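Local coordinates for mannan endo-1,4-beta-mannosidase (Cryptopygus antarcticus, PDB 4OOU), which hydrolyses internal beta-1,4-mannosidic linkages in mannans, galactomannans and glucomannans, releasing short manno-oligosaccharides, at residues T352-N355 with Q356-G359; K328-N332 with N333-G337; T247-S251 with F252-N256; L117-A120 with N121-V125. One frame throughout, in Å; residues are numbered along the deposited sequence.

Interaction 1. Residues T352-N355 with Q356-G359; sequences TYSN and QMYG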
loop_
_atom_site.group_PDB
_atom_site.type_symbol
_atom_site.label_atom_id
_atom_site.label_comp_id
_atom_site.label_asym_id
_atom_site.label_seq_id
_atom_site.Cartn_x
_atom_site.Cartn_y
_atom_site.Cartn_z
ATOM N N THR A 352 -16.984 8.813 -5.491
ATOM C CA THR A 352 -17.656 8.284 -6.656
ATOM C C THR A 352 -16.620 7.757 -7.635
ATOM O O THR A 352 -15.646 8.455 -7.852
ATOM C CB THR A 352 -18.388 9.494 -7.228
ATOM O OG1 THR A 352 -19.674 9.537 -6.622
ATOM C CG2 THR A 352 -18.554 9.446 -8.639
ATOM N N TYR A 353 -16.790 6.591 -8.258
ATOM C CA TYR A 353 -15.810 6.217 -9.325
ATOM C C TYR A 353 -15.678 7.314 -10.390
ATOM O O TYR A 353 -14.647 7.487 -11.031
ATOM C CB TYR A 353 -16.124 4.862 -9.997
ATOM C CG TYR A 353 -17.281 4.851 -10.990
ATOM C CD1 TYR A 353 -17.165 5.449 -12.254
ATOM C CD2 TYR A 353 -18.459 4.201 -10.689
ATOM C CE1 TYR A 353 -18.219 5.436 -13.165
ATOM C CE2 TYR A 353 -19.529 4.192 -11.586
ATOM C CZ TYR A 353 -19.415 4.802 -12.823
ATOM O OH TYR A 353 -20.499 4.745 -13.696
ATOM N N SER A 354 -16.758 8.038 -10.599
ATOM C CA SER A 354 -16.788 9.105 -11.584
ATOM C C SER A 354 -15.881 10.307 -11.311
ATOM O O SER A 354 -15.132 10.760 -12.174
ATOM C CB SER A 354 -18.232 9.584 -11.785
ATOM O OG SER A 354 -18.707 9.064 -12.989
ATOM N N ASN A 355 -15.972 10.896 -10.149
ATOM C CA ASN A 355 -15.185 12.058 -9.994
ATOM C C ASN A 355 -13.793 11.642 -9.498
ATOM O O ASN A 355 -12.829 12.356 -9.696
ATOM C CB ASN A 355 -15.959 13.195 -9.257
ATOM C CG ASN A 355 -15.665 13.288 -7.783
ATOM O OD1 ASN A 355 -15.289 14.326 -7.317
ATOM N ND2 ASN A 355 -15.900 12.241 -7.054
ATOM N N GLN A 356 -13.644 10.444 -8.967
ATOM C CA GLN A 356 -12.299 9.859 -9.006
ATOM C C GLN A 356 -11.676 9.898 -10.410
ATOM O O GLN A 356 -10.473 10.177 -10.514
ATOM C CB GLN A 356 -12.274 8.449 -8.475
ATOM C CG GLN A 356 -12.389 8.442 -6.976
ATOM C CD GLN A 356 -12.365 7.059 -6.424
ATOM O OE1 GLN A 356 -11.291 6.472 -6.230
ATOM N NE2 GLN A 356 -13.550 6.517 -6.170
ATOM N N MET A 357 -12.465 9.672 -11.471
ATOM C CA MET A 357 -11.928 9.811 -12.845
ATOM C C MET A 357 -11.653 11.276 -13.189
ATOM O O MET A 357 -10.634 11.601 -13.808
ATOM C CB MET A 357 -12.846 9.181 -13.891
ATOM C CG MET A 357 -12.885 7.664 -13.880
ATOM S SD MET A 357 -13.750 6.979 -15.312
ATOM C CE MET A 357 -15.400 6.764 -14.684
ATOM N N TYR A 358 -12.555 12.157 -12.763
ATOM C CA TYR A 358 -12.385 13.589 -12.956
ATOM C C TYR A 358 -11.043 13.963 -12.355
ATOM O O TYR A 358 -10.200 14.536 -13.032
ATOM C CB TYR A 358 -13.543 14.385 -12.315
ATOM C CG TYR A 358 -13.570 15.894 -12.601
ATOM C CD1 TYR A 358 -13.264 16.402 -13.858
ATOM C CD2 TYR A 358 -13.951 16.806 -11.612
ATOM C CE1 TYR A 358 -13.290 17.770 -14.103
ATOM C CE2 TYR A 358 -13.989 18.171 -11.845
ATOM C CZ TYR A 358 -13.654 18.657 -13.093
ATOM O OH TYR A 358 -13.703 20.024 -13.341
ATOM N N GLY A 359 -10.851 13.605 -11.092
ATOM C CA GLY A 359 -9.612 13.860 -10.394
ATOM C C GLY A 359 -8.372 13.474 -11.180
ATOM O O GLY A 359 -7.480 14.309 -11.366
#

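Interaction 2. Residues K328-N332 with N333-G337; sequences KYAYN and NGYNG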
loop_
_atom_site.group_PDB
_atom_site.type_symbol
_atom_site.label_atom_id
_atom_site.label_comp_id
_atom_site.label_asym_id
_atom_site.label_seq_id
_atom_site.Cartn_x
_atom_site.Cartn_y
_atom_site.Cartn_z
ATOM N N LYS A 328 -3.652 17.960 -7.727
ATOM C CA LYS A 328 -2.684 19.020 -8.004
ATOM C C LYS A 328 -1.871 19.463 -6.786
ATOM O O LYS A 328 -0.686 19.766 -6.926
ATOM C CB LYS A 328 -3.354 20.226 -8.683
ATOM C CG LYS A 328 -3.202 20.194 -10.207
ATOM C CD LYS A 328 -3.863 21.382 -10.896
ATOM C CE LYS A 328 -5.380 21.301 -10.806
ATOM N NZ LYS A 328 -6.027 22.139 -11.850
ATOM N N TYR A 329 -2.484 19.484 -5.609
ATOM C CA TYR A 329 -1.784 19.868 -4.401
ATOM C C TYR A 329 -0.683 18.857 -4.134
ATOM O O TYR A 329 0.446 19.222 -3.914
ATOM C CB TYR A 329 -2.749 19.954 -3.200
ATOM C CG TYR A 329 -2.088 20.430 -1.901
ATOM C CD1 TYR A 329 -1.225 19.608 -1.184
ATOM C CD2 TYR A 329 -2.325 21.717 -1.405
ATOM C CE1 TYR A 329 -0.627 20.045 0.006
ATOM C CE2 TYR A 329 -1.737 22.158 -0.227
ATOM C CZ TYR A 329 -0.883 21.328 0.478
ATOM O OH TYR A 329 -0.283 21.781 1.645
ATOM N N ALA A 330 -1.024 17.586 -4.181
ATOM C CA ALA A 330 -0.075 16.521 -3.946
ATOM C C ALA A 330 1.106 16.554 -4.931
ATOM O O ALA A 330 2.269 16.393 -4.533
ATOM C CB ALA A 330 -0.788 15.185 -4.013
ATOM N N TYR A 331 0.810 16.796 -6.205
ATOM C CA TYR A 331 1.838 16.889 -7.241
ATOM C C TYR A 331 2.758 18.107 -7.061
ATOM O O TYR A 331 3.977 18.045 -7.347
ATOM C CB TYR A 331 1.153 16.948 -8.610
ATOM C CG TYR A 331 2.091 16.909 -9.797
ATOM C CD1 TYR A 331 2.352 15.728 -10.466
ATOM C CD2 TYR A 331 2.713 18.062 -10.246
ATOM C CE1 TYR A 331 3.220 15.695 -11.563
ATOM C CE2 TYR A 331 3.572 18.053 -11.338
ATOM C CZ TYR A 331 3.831 16.871 -12.005
ATOM O OH TYR A 331 4.684 16.875 -13.106
ATOM N N ASN A 332 2.173 19.216 -6.585
ATOM C CA ASN A 332 2.928 20.476 -6.484
ATOM C C ASN A 332 3.669 20.682 -5.188
ATOM O O ASN A 332 4.539 21.537 -5.130
ATOM C CB ASN A 332 2.038 21.693 -6.742
ATOM C CG ASN A 332 1.638 21.823 -8.197
ATOM O OD1 ASN A 332 0.542 22.260 -8.492
ATOM N ND2 ASN A 332 2.521 21.423 -9.113
ATOM N N ASN A 333 3.340 19.910 -4.160
ATOM C CA ASN A 333 3.936 20.129 -2.849
ATOM C C ASN A 333 4.764 18.956 -2.417
ATOM O O ASN A 333 4.819 18.600 -1.237
ATOM C CB ASN A 333 2.850 20.476 -1.842
ATOM C CG ASN A 333 2.264 21.851 -2.092
ATOM O OD1 ASN A 333 1.119 21.989 -2.507
ATOM N ND2 ASN A 333 3.068 22.872 -1.872
ATOM N N GLY A 334 5.422 18.352 -3.397
ATOM C CA GLY A 334 6.483 17.392 -3.139
ATOM C C GLY A 334 6.085 15.935 -2.982
ATOM O O GLY A 334 6.953 15.082 -2.812
ATOM N N TYR A 335 4.804 15.603 -3.050
ATOM C CA TYR A 335 4.472 14.206 -2.819
ATOM C C TYR A 335 4.757 13.354 -4.046
ATOM O O TYR A 335 4.745 13.852 -5.178
ATOM C CB TYR A 335 3.050 14.029 -2.330
ATOM C CG TYR A 335 2.790 14.748 -1.042
ATOM C CD1 TYR A 335 3.001 14.121 0.176
ATOM C CD2 TYR A 335 2.346 16.065 -1.043
ATOM C CE1 TYR A 335 2.784 14.790 1.366
ATOM C CE2 TYR A 335 2.098 16.731 0.137
ATOM C CZ TYR A 335 2.315 16.093 1.336
ATOM O OH TYR A 335 2.065 16.765 2.497
ATOM N N ASN A 336 4.982 12.067 -3.815
ATOM C CA ASN A 336 5.333 11.174 -4.901
ATOM C C ASN A 336 4.199 10.370 -5.455
ATOM O O ASN A 336 4.385 9.655 -6.431
ATOM C CB ASN A 336 6.447 10.284 -4.448
ATOM C CG ASN A 336 7.638 11.088 -4.078
ATOM O OD1 ASN A 336 8.403 11.499 -4.937
ATOM N ND2 ASN A 336 7.768 11.377 -2.808
ATOM N N GLY A 337 3.027 10.473 -4.842
ATOM C CA GLY A 337 1.806 10.076 -5.526
ATOM C C GLY A 337 0.555 10.430 -4.731
ATOM O O GLY A 337 0.661 10.915 -3.597
HETATM O O HOH W 1 6.093 16.061 -6.066
#

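Interaction 3. Residues T247-S251 with F252-N256; sequences TQTDS and FGYRN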
loop_
_atom_site.group_PDB
_atom_site.type_symbol
_atom_site.label_atom_id
_atom_site.label_comp_id
_atom_site.label_asym_id
_atom_site.label_seq_id
_atom_site.Cartn_x
_atom_site.Cartn_y
_atom_site.Cartn_z
ATOM N N THR A 247 2.369 8.587 12.347
ATOM C CA THR A 247 3.163 7.427 12.603
ATOM C C THR A 247 4.215 7.225 11.519
ATOM O O THR A 247 4.936 6.225 11.516
ATOM C CB THR A 247 2.199 6.255 12.785
ATOM O OG1 THR A 247 2.851 5.200 13.464
ATOM C CG2 THR A 247 1.710 5.764 11.509
ATOM N N GLN A 248 4.348 8.188 10.611
ATOM C CA GLN A 248 5.370 8.075 9.565
ATOM C C GLN A 248 6.160 9.370 9.349
ATOM O O GLN A 248 6.762 9.597 8.288
ATOM C CB GLN A 248 4.781 7.505 8.256
ATOM C CG GLN A 248 4.752 5.972 8.240
ATOM C CD GLN A 248 4.384 5.388 6.895
ATOM O OE1 GLN A 248 4.754 5.924 5.853
ATOM N NE2 GLN A 248 3.657 4.276 6.906
ATOM N N THR A 249 6.212 10.187 10.394
ATOM C CA THR A 249 7.130 11.316 10.424
ATOM C C THR A 249 7.723 11.474 11.820
ATOM O O THR A 249 7.034 11.251 12.832
ATOM C CB THR A 249 6.396 12.596 10.029
ATOM O OG1 THR A 249 7.344 13.667 9.852
ATOM C CG2 THR A 249 5.326 12.937 11.089
ATOM N N ASP A 250 8.989 11.871 11.894
ATOM C CA ASP A 250 9.538 12.286 13.197
ATOM C C ASP A 250 9.266 13.760 13.487
ATOM O O ASP A 250 9.475 14.239 14.613
ATOM C CB ASP A 250 11.015 11.934 13.299
ATOM C CG ASP A 250 11.205 10.474 13.469
ATOM O OD1 ASP A 250 10.597 9.923 14.400
ATOM O OD2 ASP A 250 11.903 9.856 12.650
ATOM N N SER A 251 8.739 14.465 12.498
ATOM C CA SER A 251 8.367 15.868 12.688
ATOM C C SER A 251 7.235 16.057 13.736
ATOM O O SER A 251 6.665 15.084 14.251
ATOM C CB SER A 251 8.004 16.485 11.337
ATOM O OG SER A 251 9.142 16.487 10.489
ATOM N N PHE A 252 6.965 17.311 14.085
ATOM C CA PHE A 252 5.732 17.694 14.825
ATOM C C PHE A 252 5.503 17.013 16.173
ATOM O O PHE A 252 4.372 17.061 16.699
ATOM C CB PHE A 252 4.497 17.438 13.962
ATOM C CG PHE A 252 4.573 18.062 12.587
ATOM C CD1 PHE A 252 4.437 19.441 12.426
ATOM C CD2 PHE A 252 4.753 17.279 11.460
ATOM C CE1 PHE A 252 4.475 20.034 11.174
ATOM C CE2 PHE A 252 4.790 17.863 10.205
ATOM C CZ PHE A 252 4.648 19.242 10.060
ATOM N N GLY A 253 6.566 16.405 16.723
ATOM C CA GLY A 253 6.471 15.567 17.923
ATOM C C GLY A 253 5.913 14.169 17.700
ATOM O O GLY A 253 5.752 13.392 18.635
ATOM N N TYR A 254 5.617 13.838 16.449
ATOM C CA TYR A 254 5.140 12.514 16.108
ATOM C C TYR A 254 6.331 11.576 15.984
ATOM O O TYR A 254 7.484 11.998 16.110
ATOM C CB TYR A 254 4.439 12.558 14.770
ATOM C CG TYR A 254 3.379 13.601 14.621
ATOM C CD1 TYR A 254 2.613 14.045 15.725
ATOM C CD2 TYR A 254 3.074 14.107 13.361
ATOM C CE1 TYR A 254 1.615 14.980 15.565
ATOM C CE2 TYR A 254 2.067 15.029 13.195
ATOM C CZ TYR A 254 1.342 15.467 14.301
ATOM O OH TYR A 254 0.355 16.414 14.111
ATOM N N ARG A 255 6.046 10.316 15.684
ATOM C CA ARG A 255 7.080 9.307 15.547
ATOM C C ARG A 255 6.950 8.569 14.228
ATOM O O ARG A 255 5.862 8.171 13.850
ATOM C CB ARG A 255 6.947 8.322 16.705
ATOM C CG ARG A 255 7.962 7.185 16.720
ATOM C CD ARG A 255 9.353 7.634 17.138
ATOM N NE ARG A 255 9.333 8.496 18.326
ATOM C CZ ARG A 255 9.863 9.720 18.396
ATOM N NH1 ARG A 255 10.484 10.269 17.348
ATOM N NH2 ARG A 255 9.768 10.403 19.535
ATOM N N ASN A 256 8.059 8.402 13.523
ATOM C CA ASN A 256 8.112 7.539 12.340
ATOM C C ASN A 256 8.423 6.127 12.822
ATOM O O ASN A 256 9.580 5.796 13.068
ATOM C CB ASN A 256 9.194 8.033 11.364
ATOM C CG ASN A 256 9.297 7.195 10.087
ATOM O OD1 ASN A 256 8.609 6.173 9.900
ATOM N ND2 ASN A 256 10.183 7.629 9.195
#

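Interaction 4. Residues L117-A120 with N121-V125; sequences LDYA and NGQNV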
loop_
_atom_site.group_PDB
_atom_site.type_symbol
_atom_site.label_atom_id
_atom_site.label_comp_id
_atom_site.label_asym_id
_atom_site.label_seq_id
_atom_site.Cartn_x
_atom_site.Cartn_y
_atom_site.Cartn_z
ATOM N N LEU A 117 -2.133 -8.624 -13.640
ATOM C CA LEU A 117 -0.935 -7.841 -13.853
ATOM C C LEU A 117 -0.616 -7.674 -15.356
ATOM O O LEU A 117 -0.212 -6.583 -15.799
ATOM C CB LEU A 117 0.236 -8.444 -13.085
ATOM C CG LEU A 117 0.150 -8.191 -11.581
ATOM C CD1 LEU A 117 1.033 -9.102 -10.736
ATOM C CD2 LEU A 117 0.537 -6.754 -11.292
ATOM N N ASP A 118 -0.821 -8.744 -16.126
ATOM C CA ASP A 118 -0.615 -8.716 -17.578
ATOM C C ASP A 118 -1.591 -7.719 -18.230
ATOM O O ASP A 118 -1.261 -7.084 -19.236
ATOM C CB ASP A 118 -0.834 -10.128 -18.202
ATOM C CG ASP A 118 0.245 -11.152 -17.813
ATOM O OD1 ASP A 118 1.200 -10.812 -17.107
ATOM O OD2 ASP A 118 0.147 -12.318 -18.227
ATOM N N TYR A 119 -2.804 -7.610 -17.675
ATOM C CA TYR A 119 -3.839 -6.809 -18.307
ATOM C C TYR A 119 -3.508 -5.369 -18.031
ATOM O O TYR A 119 -3.607 -4.511 -18.909
ATOM C CB TYR A 119 -5.240 -7.132 -17.770
ATOM C CG TYR A 119 -6.283 -6.364 -18.508
ATOM C CD1 TYR A 119 -6.826 -6.844 -19.676
ATOM C CD2 TYR A 119 -6.697 -5.113 -18.064
ATOM C CE1 TYR A 119 -7.789 -6.122 -20.372
ATOM C CE2 TYR A 119 -7.644 -4.374 -18.751
ATOM C CZ TYR A 119 -8.193 -4.880 -19.908
ATOM O OH TYR A 119 -9.138 -4.156 -20.608
ATOM N N ALA A 120 -3.091 -5.133 -16.796
ATOM C CA ALA A 120 -2.784 -3.810 -16.305
ATOM C C ALA A 120 -1.640 -3.192 -17.093
ATOM O O ALA A 120 -1.671 -2.007 -17.444
ATOM C CB ALA A 120 -2.390 -3.906 -14.829
ATOM N N ASN A 121 -0.612 -4.005 -17.301
ATOM C CA ASN A 121 0.503 -3.677 -18.164
ATOM C C ASN A 121 0.035 -3.171 -19.506
ATOM O O ASN A 121 0.529 -2.171 -19.966
ATOM C CB ASN A 121 1.405 -4.901 -18.365
ATOM C CG ASN A 121 2.667 -4.572 -19.125
ATOM O OD1 ASN A 121 3.785 -4.701 -18.613
ATOM N ND2 ASN A 121 2.493 -4.102 -20.339
ATOM N N GLY A 122 -0.918 -3.850 -20.127
ATOM C CA GLY A 122 -1.397 -3.460 -21.460
ATOM C C GLY A 122 -2.044 -2.083 -21.498
ATOM O O GLY A 122 -2.101 -1.427 -22.542
ATOM N N GLN A 123 -2.499 -1.647 -20.327
ATOM C CA GLN A 123 -3.150 -0.358 -20.153
ATOM C C GLN A 123 -2.226 0.687 -19.540
ATOM O O GLN A 123 -2.661 1.792 -19.194
ATOM C CB GLN A 123 -4.331 -0.546 -19.241
ATOM C CG GLN A 123 -5.346 -1.574 -19.710
ATOM C CD GLN A 123 -5.941 -1.204 -21.068
ATOM O OE1 GLN A 123 -6.196 -2.067 -21.899
ATOM N NE2 GLN A 123 -6.140 0.081 -21.300
ATOM N N ASN A 124 -0.947 0.334 -19.430
ATOM C CA ASN A 124 0.021 1.187 -18.789
ATOM C C ASN A 124 -0.437 1.653 -17.403
ATOM O O ASN A 124 -0.484 2.859 -17.092
ATOM C CB ASN A 124 0.393 2.344 -19.700
ATOM C CG ASN A 124 1.222 1.888 -20.912
ATOM O OD1 ASN A 124 2.135 1.041 -20.814
ATOM N ND2 ASN A 124 0.892 2.444 -22.062
ATOM N N VAL A 125 -0.768 0.657 -16.586
ATOM C CA VAL A 125 -1.063 0.866 -15.174
ATOM C C VAL A 125 -0.279 -0.047 -14.225
ATOM O O VAL A 125 -0.192 -1.240 -14.382
ATOM C CB VAL A 125 -2.551 0.667 -14.876
ATOM C CG1 VAL A 125 -2.802 0.679 -13.383
ATOM C CG2 VAL A 125 -3.351 1.741 -15.566
HETATM O O HOH W 2 -4.728 -4.421 -21.561
#

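Interaction 1. Residues T352-N355 with Q356-G359
Q356 folds back along the first turn of helix 353-361 onto the carbonyl of T352, the N-cap residue. Its backbone N donates to T352 O at 3.0 Å with an N-H...O angle of 163°. The side chain then passes the same oxygen: CB and CG each lie 3.4 Å from T352 O, because CG stands beside the backbone N and anti to the carbonyl carbon (chi1 -75°). The chain runs on extended, and the tip NE2 adds a weak bond to T352 O at 3.3 Å. Its stronger anchors lie outside the turn, where OE1 meets T340 OG1 and NE2 also reaches Q342 O.

One residue on, M357 runs alongside Y353, both side chains pointing the same way. The methyl CE comes to the edge of the tyrosine ring, in its plane, 3.3 Å from Y353 CD1. Within the backbone, G359 N meets N355 O at 2.7 Å and 177°, an almost straight helical bond.

Bonds at both ends of its amide should hold the terminal rotation of Q356; they tie the start of the helix to strand 337-340 and the segment just after it, and the Q356 side chain lies about 6 Å from that of the substrate-binding W341.

Interaction 2. Residues K328-N332 with N333-G337
A330 O is approached by three atoms of Y335. The backbone N of Y335 donates to it at 3.0 Å, nearly in line with the carbonyl (C=O...N angle 166°) though bent at the hydrogen. CB of Y335 lies 3.3 Å from A330 O, and the ring turns its edge to it, with CD2 at 3.5 Å and the oxygen in the ring plane. This follows from chi1 of -60°, which sets CG of Y335 beside its own backbone N. The two CB atoms, of A330 and Y335, pack 4.3 Å apart.

One residue earlier on the helix, Y329 carries the side-chain amide of N333 over one face of its ring, the two planes 43° apart. The N333 backbone N makes a weak bond to Y329 O at 3.0 Å. The Y329 hydroxyl is tied to V296 O. A water spans the turn, donating to Y335 O at 2.7 Å and to Y331 O at 3.2 Å.

G334, at a positive phi, reverses the chain, and the bond from Y335 N back five residues to A330 O closes the last turn of helix 323-332. A330 and Y335 both rest on I310 of strand 308-313. Such a helix terminus leading directly into the next parallel strand, here 337-340, is the alpha-to-beta connection of a TIM barrel.

Interaction 3. Residues T247-S251 with F252-N256
T249 and Y254 cross at a slant, the threonine methyl CG2 lying in the plane of the ring at its edge, 3.4 Å from Y254 CD2. They belong to a tight reversal in the loop after barrel strand 238-241: S251-Y254 fits a type I' beta turn, with F252 and G253 both at positive phi (58° and 77°) and psi near zero to slightly positive, and is closed by Y254 N donating to S251 O at 2.7 Å. An ST turn precedes it, T249 OG1 accepting from S251 N at 3.1 Å; OG1 also bonds Y301 O. CB of F252 sits over a face of the Y254 ring, offset toward its rim, while the tyrosine hydroxyl is held by N291.

D250 and R255 also meet obliquely. CG of R255 points away from its own backbone N, but the chain bends at chi2 and chi3, bringing NH1 to D250 OD1 at 3.0 Å in a salt bridge. D250 OD1 lies close to the guanidinium plane, at its edge, whereas NH1 comes from the anti side of OD1, out of the carboxylate plane. OD2 has a second cation, K259. From the opposite face of the carboxylate, N256 N points almost straight at D250 OD1, 3.1 Å away with an N-H...O angle of 179°.

Interaction 4. Residues L117-A120 with N121-V125
A120 O accepts two backbone bonds, from Q123 N at 3.0 Å and from V125 N at 2.9 Å, and the donors arrive from opposite faces of its carbonyl plane, neither on a lone pair. One turn back, N121 N meets L117 O at 3.0 Å in a nearly straight helical bond (168°). The bonds of G122 N to D118 O and of Q123 N to Y119 O are weak, so the regular helical pattern fades just where A120 O takes over.

Beside this backbone network, Y119 and Q123 lie at an angle to each other. CG of Q123 lies 3.7 Å from Y119 CE2, and a bend at chi2 (-60°) swings the amide toward the phenol end of the ring, the two planes only 25° apart. A water sits over the centre of one ring face and donates to both Y119 O at 2.9 Å and Q123 OE1 at 2.8 Å, linking a helical carbonyl to the glutamine tip.

The backbone pattern is a Schellman motif: V125 N reaches A120 O, N124 N reaches N121 O at 3.0 Å, and N124 is the C-prime residue with positive phi. It ends helix 109-122 and turns the chain into barrel strand 126-133.

Further out, the Y119 hydroxyl bonds N70 ND2, while Q123 and V125 both touch I69 of the neighbouring helix 58-74. A120 packs on S172, whose OG bonds V125 O. N124 OD1 in turn accepts from I381 N of the C-terminal segment.

Overall arrangement
Interactions 2 and 4 are both helix C-termini, each closed by a bond back five residues and each delivering the chain into a barrel strand. They differ in packing: 328-337 leans on strand 308-313, while 117-125 leans on helix 58-74 and the C-terminal segment. Interaction 1 is the opposite case, a helix start whose buried glutamine turns inward and whose tyrosines lie exposed. Interaction 3 lies in a loop, without helix or strand; its partly exposed D250 and R255 form a salt bridge, a contact not found between the segments of the other three, and its T247 and Y254 lie near substrate-binding residues. Interactions 3 and 4 sit on opposite sides of the chain's centre, their own centres about 36 Å apart.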